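PDB 4R12: putative uncharacterized protein from Dictyostelium purpureum, which is nicastrin, probably an essential subunit of the gamma-secretase complex, which cleaves integral membrane proteins such as Notch receptors within the membrane. Local coordinates for residues I328-L333 with N419-G424; G338-Y343 with N367-F372; Q360-Y365 with V431-T436. All coordinates share one frame; numbering follows the deposited sequence.

All three contacts lie in the large lobe of nicastrin, on the same side of the chain's centre. The segments follow in the order 328-333, 338-343, 360-365, 367-372, 419-424 and 431-436, so contact 2 is nested inside the loop closed by contact 1, while contact 3 interleaves with both. Contacts 1 and 2 have centres about 12 Å apart and meet where strand 332-334 pairs with strand 339-347. Contacts 2 and 3, with centres about 10 Å apart, share the unit made of strand 339-347, helix 352-362 and strand 370-374. Together they join strands 339-347 and 370-374 to helices 352-362 and 427-441 and to the loop leading into the latter.

Contact 1: residues I328-L333 with N419-G424; sequences IGRAQL and NENVLG
Gly329 and Leu423 are joined by a backbone hydrogen bond, from Leu423 N to Gly329 O at 2.7 Å. The second direct bond uses a side chain: Arg330 NH1 donates a hydrogen bond to Asn421 O at 2.9 Å, almost straight at the hydrogen (172°). This acceptor lies in the guanidinium plane, whereas the donor stands above the plane of the Asn421 carbonyl. A bend at chi3 (81°) turns NE of Arg330 out of the line of the chain, and CG and CD also rest against Asn421 O. NH1 has a further partner in water 1, which passes the link on to Glu420 O. Asn421 OD1 is close to NH1 but at a poor angle, and the amide of Asn421 is instead held through ND2 by Asp417 and Asn409. Alanine in place of Arg330 would probably leave Asn421 O and the bridging water without their NH1 donor and weaken the hold between the loops.

The remaining contacts set side-chain carbons against backbone oxygens: Val422 CB sits 3.5 Å from Gly329 O, and Leu423 CD1 reaches Ala331 O at 3.3 Å. Glycine suits position 329 because a beta carbon there would run into Val422 CG1.

The contact joins the loop after strand 319-325 to the one after strand 397-401, with Asp235 and Asp402 receiving the N-H groups of Gly329 and Arg330. This placing is consistent with the zinc-exopeptidase-like fold of the large lobe, in whose enzyme relatives loops after neighbouring parallel strands carry the active site; no metal is bound here.

Contact 2: residues G338-Y343 with N367-F372; sequences GKYSLY and NSTITF. With NAG (2-acetamido-2-deoxy-beta-D-glucopyranose), chain E.
Tyr340 and Ile370 head three parallel bridges, continued by Ser341 with Thr371 and Leu342 with Phe372. The backbone bonds run from Tyr340 N to Thr369 O at 2.7 Å, from Thr371 N to Tyr340 O at 2.9 Å, and from Leu342 N to Thr371 O. Alongside them, CA-H...O contacts bring Ile370 CA to Tyr340 O and Phe372 CA to Leu342 O. The strand segments diverge by 39°. Gly338 and Lys339 both face Asp334 in a G1 beta bulge, and the positive phi of Gly338 favours glycine there.

One side-chain hydrogen bond crosses the contact. The Lys339 chain is extended as far as CE, and its last torsion (chi4 -76°) then turns NZ to meet Ser368 O at 2.6 Å. The long aliphatic chain suits this place, since its CD also passes Ile370 O.

Apolar contacts gather on the face that carries Tyr340, Ile370, Leu342 and Phe372. Leu342 and Phe372 lie side by side, with Leu342 CB 3.8 Å from Phe372 CE1. Ile370 CD1 reaches Tyr340 CB, and its CG2 approaches Leu342 CD1 at 4.2 Å. Two further contacts set carbon against oxygen: the Tyr340 ring turns an edge to Thr369 O, and on the other face Thr371 CG2 lies 3.8 Å from Ser341 OG. Helix 352-362, which links the two strands in a beta-alpha-beta crossover, packs on Phe372, and helix 427-441 packs on Ile370.

Asn367 ND2 is bonded covalently to C1 of an N-acetylglucosamine, 1.4 Å away. The chemistry thus changes along the contact: a glycosylated loop, then the Lys339 amino group of the facing segment holding a carbonyl, then hydrogen-bonded strands with hydrophobic side chains on one face and Ser341 and Thr371 on the other.

Contact 3: residues Q360-Y365 with V431-T436; sequences QVASSY and VYILST
Val361 O accepts two hydrogen bonds from Ser364, one from N at 3.1 Å and one from OG at 2.6 Å. The hydroxyl comes in the carbonyl plane, on a lone pair. Serine is small enough to fold back on the helix end in this way, and its OG also accepts a hydrogen bond from water 2, which in turn is hydrogen-bonded to Tyr432 OH across the contact. On the facing helix Tyr432 O likewise accepts two bonds, but here Thr436 OG1 and Thr436 N reach it from opposite faces of its plane.

The two tyrosines form an edge-to-face (T-shaped) pair. Tyr432 turns the edge bearing CD2 and CE2 toward the face of Tyr365, with centroids 4.9 Å apart and planes at 79°. At the tip of the Tyr365 ring, its OH is hydrogen-bonded to Asp429.

Aliphatic groups fill the remaining interface. Val361 CG1 packs on Ile433 CG2 at 3.8 Å and on Thr436 CB at 3.7 Å. Beside it Ile433 CG1 meets the edge of the Tyr365 ring, 3.6 Å from OH, while its CD1 reaches Ala362.

Ala362 and Ile433 both also touch Phe372 of strand 370-374. Two helices packed together over a strand are typical of the helical layer of an alpha/beta fold, here in the large lobe.

Contact 1: residues I328-L333 with N419-G424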
loop_
_atom_site.group_PDB
_atom_site.type_symbol
_atom_site.label_atom_id
_atom_site.label_comp_id
_atom_site.label_asym_id
_atom_site.label_seq_id
_atom_site.Cartn_x
_atom_site.Cartn_y
_atom_site.Cartn_z
ATOM N N ILE A 328 -1.415 6.247 -11.507
ATOM C CA ILE A 328 -0.988 7.114 -12.615
ATOM C C ILE A 328 0.057 6.461 -13.521
ATOM O O ILE A 328 0.668 7.133 -14.370
ATOM C CB ILE A 328 -0.439 8.464 -12.085
ATOM C CG1 ILE A 328 0.793 8.260 -11.190
ATOM C CG2 ILE A 328 -1.538 9.245 -11.345
ATOM C CD1 ILE A 328 1.502 9.586 -10.831
ATOM N N GLY A 329 0.227 5.143 -13.372
ATOM C CA GLY A 329 1.274 4.414 -14.071
ATOM C C GLY A 329 0.814 3.661 -15.310
ATOM O O GLY A 329 1.611 3.012 -16.009
ATOM N N ARG A 330 -0.480 3.737 -15.594
ATOM C CA ARG A 330 -0.989 3.160 -16.830
ATOM C C ARG A 330 -1.769 4.154 -17.646
ATOM O O ARG A 330 -2.876 3.850 -18.082
ATOM C CB ARG A 330 -1.880 1.959 -16.551
ATOM C CG ARG A 330 -1.130 0.690 -16.370
ATOM C CD ARG A 330 -2.084 -0.479 -16.166
ATOM N NE ARG A 330 -2.636 -0.996 -17.406
ATOM C CZ ARG A 330 -2.051 -1.904 -18.180
ATOM N NH1 ARG A 330 -0.852 -2.382 -17.866
ATOM N NH2 ARG A 330 -2.664 -2.329 -19.280
ATOM N N ALA A 331 -1.198 5.331 -17.862
ATOM C CA ALA A 331 -1.827 6.311 -18.731
ATOM C C ALA A 331 -2.173 5.647 -20.071
ATOM O O ALA A 331 -1.418 4.803 -20.569
ATOM C CB ALA A 331 -0.927 7.513 -18.919
ATOM N N GLN A 332 -3.336 6.008 -20.617
ATOM C CA GLN A 332 -3.907 5.399 -21.824
ATOM C C GLN A 332 -3.472 6.093 -23.106
ATOM O O GLN A 332 -3.605 7.307 -23.226
ATOM C CB GLN A 332 -5.436 5.446 -21.758
ATOM C CG GLN A 332 -6.028 4.717 -20.588
ATOM C CD GLN A 332 -5.772 3.232 -20.674
ATOM O OE1 GLN A 332 -6.519 2.495 -21.327
ATOM N NE2 GLN A 332 -4.710 2.782 -20.019
ATOM N N LEU A 333 -2.990 5.325 -24.072
ATOM C CA LEU A 333 -2.592 5.889 -25.355
ATOM C C LEU A 333 -3.784 6.481 -26.114
ATOM O O LEU A 333 -4.793 5.817 -26.326
ATOM C CB LEU A 333 -1.912 4.823 -26.201
ATOM C CG LEU A 333 -1.420 5.279 -27.571
ATOM C CD1 LEU A 333 -0.471 6.465 -27.449
ATOM C CD2 LEU A 333 -0.742 4.105 -28.260
ATOM N N ASN A 419 6.046 -4.560 -12.149
ATOM C CA ASN A 419 6.736 -3.606 -13.021
ATOM C C ASN A 419 6.284 -3.715 -14.467
ATOM O O ASN A 419 6.364 -2.732 -15.211
ATOM C CB ASN A 419 8.288 -3.728 -12.924
ATOM C CG ASN A 419 8.848 -5.084 -13.379
ATOM O OD1 ASN A 419 8.157 -5.925 -13.947
ATOM N ND2 ASN A 419 10.137 -5.284 -13.128
ATOM N N GLU A 420 5.780 -4.887 -14.851
ATOM C CA GLU A 420 5.277 -5.081 -16.209
ATOM C C GLU A 420 3.840 -4.589 -16.386
ATOM O O GLU A 420 3.304 -4.592 -17.496
ATOM C CB GLU A 420 5.388 -6.553 -16.598
ATOM C CG GLU A 420 6.838 -6.969 -16.776
ATOM C CD GLU A 420 6.992 -8.380 -17.283
ATOM O OE1 GLU A 420 5.981 -9.110 -17.346
ATOM O OE2 GLU A 420 8.134 -8.754 -17.621
ATOM N N ASN A 421 3.229 -4.145 -15.297
ATOM C CA ASN A 421 1.865 -3.647 -15.349
ATOM C C ASN A 421 1.816 -2.123 -15.469
ATOM O O ASN A 421 0.742 -1.550 -15.545
ATOM C CB ASN A 421 1.084 -4.099 -14.101
ATOM C CG ASN A 421 -0.429 -3.866 -14.223
ATOM O OD1 ASN A 421 -1.034 -4.184 -15.242
ATOM N ND2 ASN A 421 -1.036 -3.317 -13.173
ATOM N N VAL A 422 2.972 -1.460 -15.461
ATOM C CA VAL A 422 2.982 0.001 -15.533
ATOM C C VAL A 422 3.904 0.477 -16.648
ATOM O O VAL A 422 4.711 -0.297 -17.152
ATOM C CB VAL A 422 3.423 0.650 -14.206
ATOM C CG1 VAL A 422 2.292 0.578 -13.161
ATOM C CG2 VAL A 422 4.702 -0.025 -13.679
ATOM N N LEU A 423 3.764 1.746 -17.035
ATOM C CA LEU A 423 4.522 2.305 -18.150
ATOM C C LEU A 423 5.716 3.130 -17.675
ATOM O O LEU A 423 5.637 4.364 -17.569
ATOM C CB LEU A 423 3.609 3.173 -19.033
ATOM C CG LEU A 423 2.505 2.438 -19.801
ATOM C CD1 LEU A 423 1.620 3.435 -20.585
ATOM C CD2 LEU A 423 3.104 1.405 -20.739
ATOM N N GLY A 424 6.831 2.453 -17.413
ATOM C CA GLY A 424 8.053 3.141 -17.041
ATOM C C GLY A 424 8.416 4.278 -17.992
ATOM O O GLY A 424 8.990 5.289 -17.580
HETATM O O HOH W 1 1.260 -3.919 -19.174
#

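Contact 2: residues G338-Y343 with N367-F372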
loop_
_atom_site.group_PDB
_atom_site.type_symbol
_atom_site.label_atom_id
_atom_site.label_comp_id
_atom_site.label_asym_id
_atom_site.label_seq_id
_atom_site.Cartn_x
_atom_site.Cartn_y
_atom_site.Cartn_z
ATOM N N GLY A 338 -1.284 11.053 -30.099
ATOM C CA GLY A 338 -0.030 10.332 -29.966
ATOM C C GLY A 338 0.547 10.559 -28.580
ATOM O O GLY A 338 1.765 10.651 -28.406
ATOM N N LYS A 339 -0.344 10.679 -27.598
ATOM C CA LYS A 339 0.033 10.939 -26.214
ATOM C C LYS A 339 -0.780 10.041 -25.280
ATOM O O LYS A 339 -1.851 9.551 -25.650
ATOM C CB LYS A 339 -0.188 12.417 -25.847
ATOM C CG LYS A 339 0.677 13.427 -26.627
ATOM C CD LYS A 339 0.714 14.787 -25.923
ATOM C CE LYS A 339 1.290 15.901 -26.813
ATOM N NZ LYS A 339 2.775 15.856 -26.955
ATOM N N TYR A 340 -0.258 9.831 -24.076
ATOM C CA TYR A 340 -0.919 9.019 -23.059
ATOM C C TYR A 340 -1.766 9.910 -22.157
ATOM O O TYR A 340 -1.301 10.969 -21.723
ATOM C CB TYR A 340 0.115 8.255 -22.225
ATOM C CG TYR A 340 0.918 7.256 -23.016
ATOM C CD1 TYR A 340 0.422 5.986 -23.279
ATOM C CD2 TYR A 340 2.176 7.584 -23.503
ATOM C CE1 TYR A 340 1.150 5.070 -24.002
ATOM C CE2 TYR A 340 2.921 6.665 -24.228
ATOM C CZ TYR A 340 2.402 5.413 -24.477
ATOM O OH TYR A 340 3.137 4.501 -25.200
ATOM N N SER A 341 -2.993 9.486 -21.860
ATOM C CA SER A 341 -3.916 10.319 -21.088
ATOM C C SER A 341 -3.906 10.022 -19.607
ATOM O O SER A 341 -4.021 8.860 -19.201
ATOM C CB SER A 341 -5.351 10.144 -21.596
ATOM O OG SER A 341 -5.439 10.379 -22.985
ATOM N N LEU A 342 -3.789 11.077 -18.802
ATOM C CA LEU A 342 -4.139 10.998 -17.390
ATOM C C LEU A 342 -5.412 11.789 -17.204
ATOM O O LEU A 342 -5.665 12.739 -17.939
ATOM C CB LEU A 342 -3.021 11.540 -16.487
ATOM C CG LEU A 342 -1.750 10.690 -16.423
ATOM C CD1 LEU A 342 -0.656 11.406 -15.588
ATOM C CD2 LEU A 342 -2.027 9.280 -15.855
ATOM N N TYR A 343 -6.202 11.405 -16.212
ATOM C CA TYR A 343 -7.542 11.954 -16.043
ATOM C C TYR A 343 -7.635 12.764 -14.765
ATOM O O TYR A 343 -7.081 12.394 -13.739
ATOM C CB TYR A 343 -8.573 10.824 -16.057
ATOM C CG TYR A 343 -8.723 10.235 -17.435
ATOM C CD1 TYR A 343 -7.896 9.202 -17.870
ATOM C CD2 TYR A 343 -9.663 10.745 -18.326
ATOM C CE1 TYR A 343 -8.020 8.678 -19.158
ATOM C CE2 TYR A 343 -9.792 10.236 -19.603
ATOM C CZ TYR A 343 -8.973 9.202 -20.011
ATOM O OH TYR A 343 -9.119 8.700 -21.285
ATOM N N ASN A 367 8.348 17.346 -26.615
ATOM C CA ASN A 367 8.470 15.919 -26.413
ATOM C C ASN A 367 7.532 15.318 -25.335
ATOM O O ASN A 367 7.598 14.175 -25.075
ATOM C CB ASN A 367 9.918 15.527 -26.144
ATOM C CG ASN A 367 10.777 15.516 -27.392
ATOM O OD1 ASN A 367 10.283 15.501 -28.482
ATOM N ND2 ASN A 367 12.053 15.500 -27.218
ATOM N N SER A 368 6.656 16.102 -24.749
ATOM C CA SER A 368 5.715 15.567 -23.762
ATOM C C SER A 368 4.884 14.409 -24.318
ATOM O O SER A 368 4.326 14.514 -25.411
ATOM C CB SER A 368 4.784 16.675 -23.264
ATOM O OG SER A 368 3.856 16.146 -22.348
ATOM N N THR A 369 4.816 13.309 -23.574
ATOM C CA THR A 369 4.014 12.160 -23.992
ATOM C C THR A 369 2.733 12.050 -23.174
ATOM O O THR A 369 1.984 11.078 -23.297
ATOM C CB THR A 369 4.799 10.844 -23.863
ATOM O OG1 THR A 369 5.168 10.636 -22.495
ATOM C CG2 THR A 369 6.056 10.896 -24.707
ATOM N N ILE A 370 2.490 13.069 -22.356
ATOM C CA ILE A 370 1.375 13.091 -21.423
ATOM C C ILE A 370 0.382 14.194 -21.775
ATOM O O ILE A 370 0.770 15.321 -22.087
ATOM C CB ILE A 370 1.871 13.292 -19.971
ATOM C CG1 ILE A 370 2.766 12.124 -19.539
ATOM C CG2 ILE A 370 0.696 13.476 -19.014
ATOM C CD1 ILE A 370 2.041 10.782 -19.482
ATOM N N THR A 371 -0.899 13.854 -21.747
ATOM C CA THR A 371 -1.953 14.842 -21.899
ATOM C C THR A 371 -3.003 14.599 -20.812
ATOM O O THR A 371 -3.141 13.472 -20.315
ATOM C CB THR A 371 -2.594 14.780 -23.310
ATOM O OG1 THR A 371 -3.467 15.898 -23.496
ATOM C CG2 THR A 371 -3.388 13.489 -23.497
ATOM N N PHE A 372 -3.725 15.649 -20.428
ATOM C CA PHE A 372 -4.752 15.524 -19.397
ATOM C C PHE A 372 -6.158 15.639 -19.984
ATOM O O PHE A 372 -6.422 16.469 -20.862
ATOM C CB PHE A 372 -4.558 16.578 -18.304
ATOM C CG PHE A 372 -3.326 16.365 -17.466
ATOM C CD1 PHE A 372 -3.280 15.351 -16.517
ATOM C CD2 PHE A 372 -2.220 17.180 -17.627
ATOM C CE1 PHE A 372 -2.138 15.139 -15.736
ATOM C CE2 PHE A 372 -1.078 16.986 -16.854
ATOM C CZ PHE A 372 -1.036 15.962 -15.903
HETATM C C1 NAG E . 12.879 15.317 -28.311
HETATM C C2 NAG E . 14.187 16.086 -28.405
HETATM C C3 NAG E . 15.144 15.598 -29.471
HETATM C C4 NAG E . 15.158 14.101 -29.565
HETATM C C5 NAG E . 13.730 13.654 -29.817
HETATM C C6 NAG E . 13.654 12.167 -30.083
HETATM C C7 NAG E . 13.779 18.372 -27.922
HETATM C C8 NAG E . 13.259 19.660 -28.474
HETATM N N2 NAG E . 13.891 17.425 -28.791
HETATM O O3 NAG E . 16.444 16.067 -29.199
HETATM O O4 NAG E . 16.008 13.700 -30.634
HETATM O O5 NAG E . 13.049 13.956 -28.619
HETATM O O6 NAG E . 14.504 11.513 -29.149
HETATM O O7 NAG E . 14.061 18.221 -26.763
#

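Contact 3: residues Q360-Y365 with V431-T436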
loop_
_atom_site.group_PDB
_atom_site.type_symbol
_atom_site.label_atom_id
_atom_site.label_comp_id
_atom_site.label_asym_id
_atom_site.label_seq_id
_atom_site.Cartn_x
_atom_site.Cartn_y
_atom_site.Cartn_z
ATOM N N GLN A 360 -1.458 23.344 -19.197
ATOM C CA GLN A 360 -0.401 24.183 -19.738
ATOM C C GLN A 360 0.968 23.518 -19.615
ATOM O O GLN A 360 1.720 23.463 -20.587
ATOM C CB GLN A 360 -0.379 25.538 -19.031
ATOM C CG GLN A 360 -1.578 26.434 -19.353
ATOM C CD GLN A 360 -1.682 27.608 -18.397
ATOM O OE1 GLN A 360 -0.680 28.049 -17.821
ATOM N NE2 GLN A 360 -2.900 28.116 -18.209
ATOM N N VAL A 361 1.287 23.022 -18.424
ATOM C CA VAL A 361 2.585 22.399 -18.224
ATOM C C VAL A 361 2.742 21.186 -19.144
ATOM O O VAL A 361 3.777 21.015 -19.771
ATOM C CB VAL A 361 2.790 21.981 -16.761
ATOM C CG1 VAL A 361 4.127 21.254 -16.610
ATOM C CG2 VAL A 361 2.770 23.203 -15.872
ATOM N N ALA A 362 1.693 20.365 -19.241
ATOM C CA ALA A 362 1.714 19.182 -20.104
ATOM C C ALA A 362 1.936 19.508 -21.582
ATOM O O ALA A 362 2.433 18.666 -22.337
ATOM C CB ALA A 362 0.407 18.383 -19.942
ATOM N N SER A 363 1.558 20.720 -21.991
ATOM C CA SER A 363 1.685 21.154 -23.378
ATOM C C SER A 363 2.911 22.021 -23.606
ATOM O O SER A 363 3.136 22.471 -24.729
ATOM C CB SER A 363 0.436 21.961 -23.824
ATOM O OG SER A 363 -0.750 21.205 -23.668
ATOM N N SER A 364 3.682 22.273 -22.549
ATOM C CA SER A 364 4.715 23.308 -22.577
ATOM C C SER A 364 5.995 22.924 -23.330
ATOM O O SER A 364 6.823 23.796 -23.627
ATOM C CB SER A 364 5.084 23.709 -21.147
ATOM O OG SER A 364 5.687 22.621 -20.461
ATOM N N TYR A 365 6.165 21.638 -23.630
ATOM C CA TYR A 365 7.365 21.170 -24.322
ATOM C C TYR A 365 7.028 20.116 -25.372
ATOM O O TYR A 365 6.097 19.313 -25.199
ATOM C CB TYR A 365 8.405 20.630 -23.323
ATOM C CG TYR A 365 8.000 19.428 -22.483
ATOM C CD1 TYR A 365 7.037 19.534 -21.485
ATOM C CD2 TYR A 365 8.621 18.195 -22.659
ATOM C CE1 TYR A 365 6.681 18.433 -20.700
ATOM C CE2 TYR A 365 8.277 17.089 -21.876
ATOM C CZ TYR A 365 7.314 17.213 -20.897
ATOM O OH TYR A 365 6.980 16.114 -20.122
ATOM N N VAL A 431 6.998 13.012 -13.761
ATOM C CA VAL A 431 7.771 13.707 -12.730
ATOM C C VAL A 431 8.049 15.160 -13.145
ATOM O O VAL A 431 7.876 16.095 -12.347
ATOM C CB VAL A 431 9.104 12.998 -12.424
ATOM C CG1 VAL A 431 9.931 13.803 -11.413
ATOM C CG2 VAL A 431 8.834 11.588 -11.887
ATOM N N TYR A 432 8.455 15.352 -14.391
ATOM C CA TYR A 432 8.708 16.706 -14.880
ATOM C C TYR A 432 7.459 17.577 -14.819
ATOM O O TYR A 432 7.494 18.713 -14.312
ATOM C CB TYR A 432 9.243 16.693 -16.315
ATOM C CG TYR A 432 9.408 18.109 -16.829
ATOM C CD1 TYR A 432 10.453 18.903 -16.371
ATOM C CD2 TYR A 432 8.489 18.672 -17.721
ATOM C CE1 TYR A 432 10.616 20.214 -16.810
ATOM C CE2 TYR A 432 8.642 19.991 -18.162
ATOM C CZ TYR A 432 9.707 20.756 -17.696
ATOM O OH TYR A 432 9.885 22.059 -18.104
ATOM N N ILE A 433 6.352 17.053 -15.338
ATOM C CA ILE A 433 5.127 17.832 -15.381
ATOM C C ILE A 433 4.644 18.151 -13.965
ATOM O O ILE A 433 4.305 19.296 -13.677
ATOM C CB ILE A 433 4.033 17.093 -16.190
ATOM C CG1 ILE A 433 4.460 17.012 -17.658
ATOM C CG2 ILE A 433 2.688 17.801 -16.062
ATOM C CD1 ILE A 433 3.700 15.972 -18.474
ATOM N N LEU A 434 4.634 17.160 -13.070
ATOM C CA LEU A 434 4.143 17.418 -11.718
ATOM C C LEU A 434 5.070 18.357 -10.936
ATOM O O LEU A 434 4.597 19.198 -10.174
ATOM C CB LEU A 434 3.942 16.108 -10.943
ATOM C CG LEU A 434 2.763 15.248 -11.434
ATOM C CD1 LEU A 434 2.739 13.900 -10.709
ATOM C CD2 LEU A 434 1.394 15.971 -11.280
ATOM N N SER A 435 6.380 18.214 -11.125
ATOM C CA SER A 435 7.342 19.095 -10.454
ATOM C C SER A 435 7.143 20.550 -10.877
ATOM O O SER A 435 7.090 21.447 -10.048
ATOM C CB SER A 435 8.778 18.676 -10.762
ATOM O OG SER A 435 9.014 17.334 -10.370
ATOM N N THR A 436 7.021 20.758 -12.181
ATOM C CA THR A 436 6.844 22.093 -12.745
ATOM C C THR A 436 5.495 22.686 -12.310
ATOM O O THR A 436 5.394 23.871 -11.971
ATOM C CB THR A 436 6.946 22.037 -14.275
ATOM O OG1 THR A 436 8.242 21.533 -14.640
ATOM C CG2 THR A 436 6.749 23.436 -14.898
HETATM O O HOH W 2 7.846 23.555 -19.247
#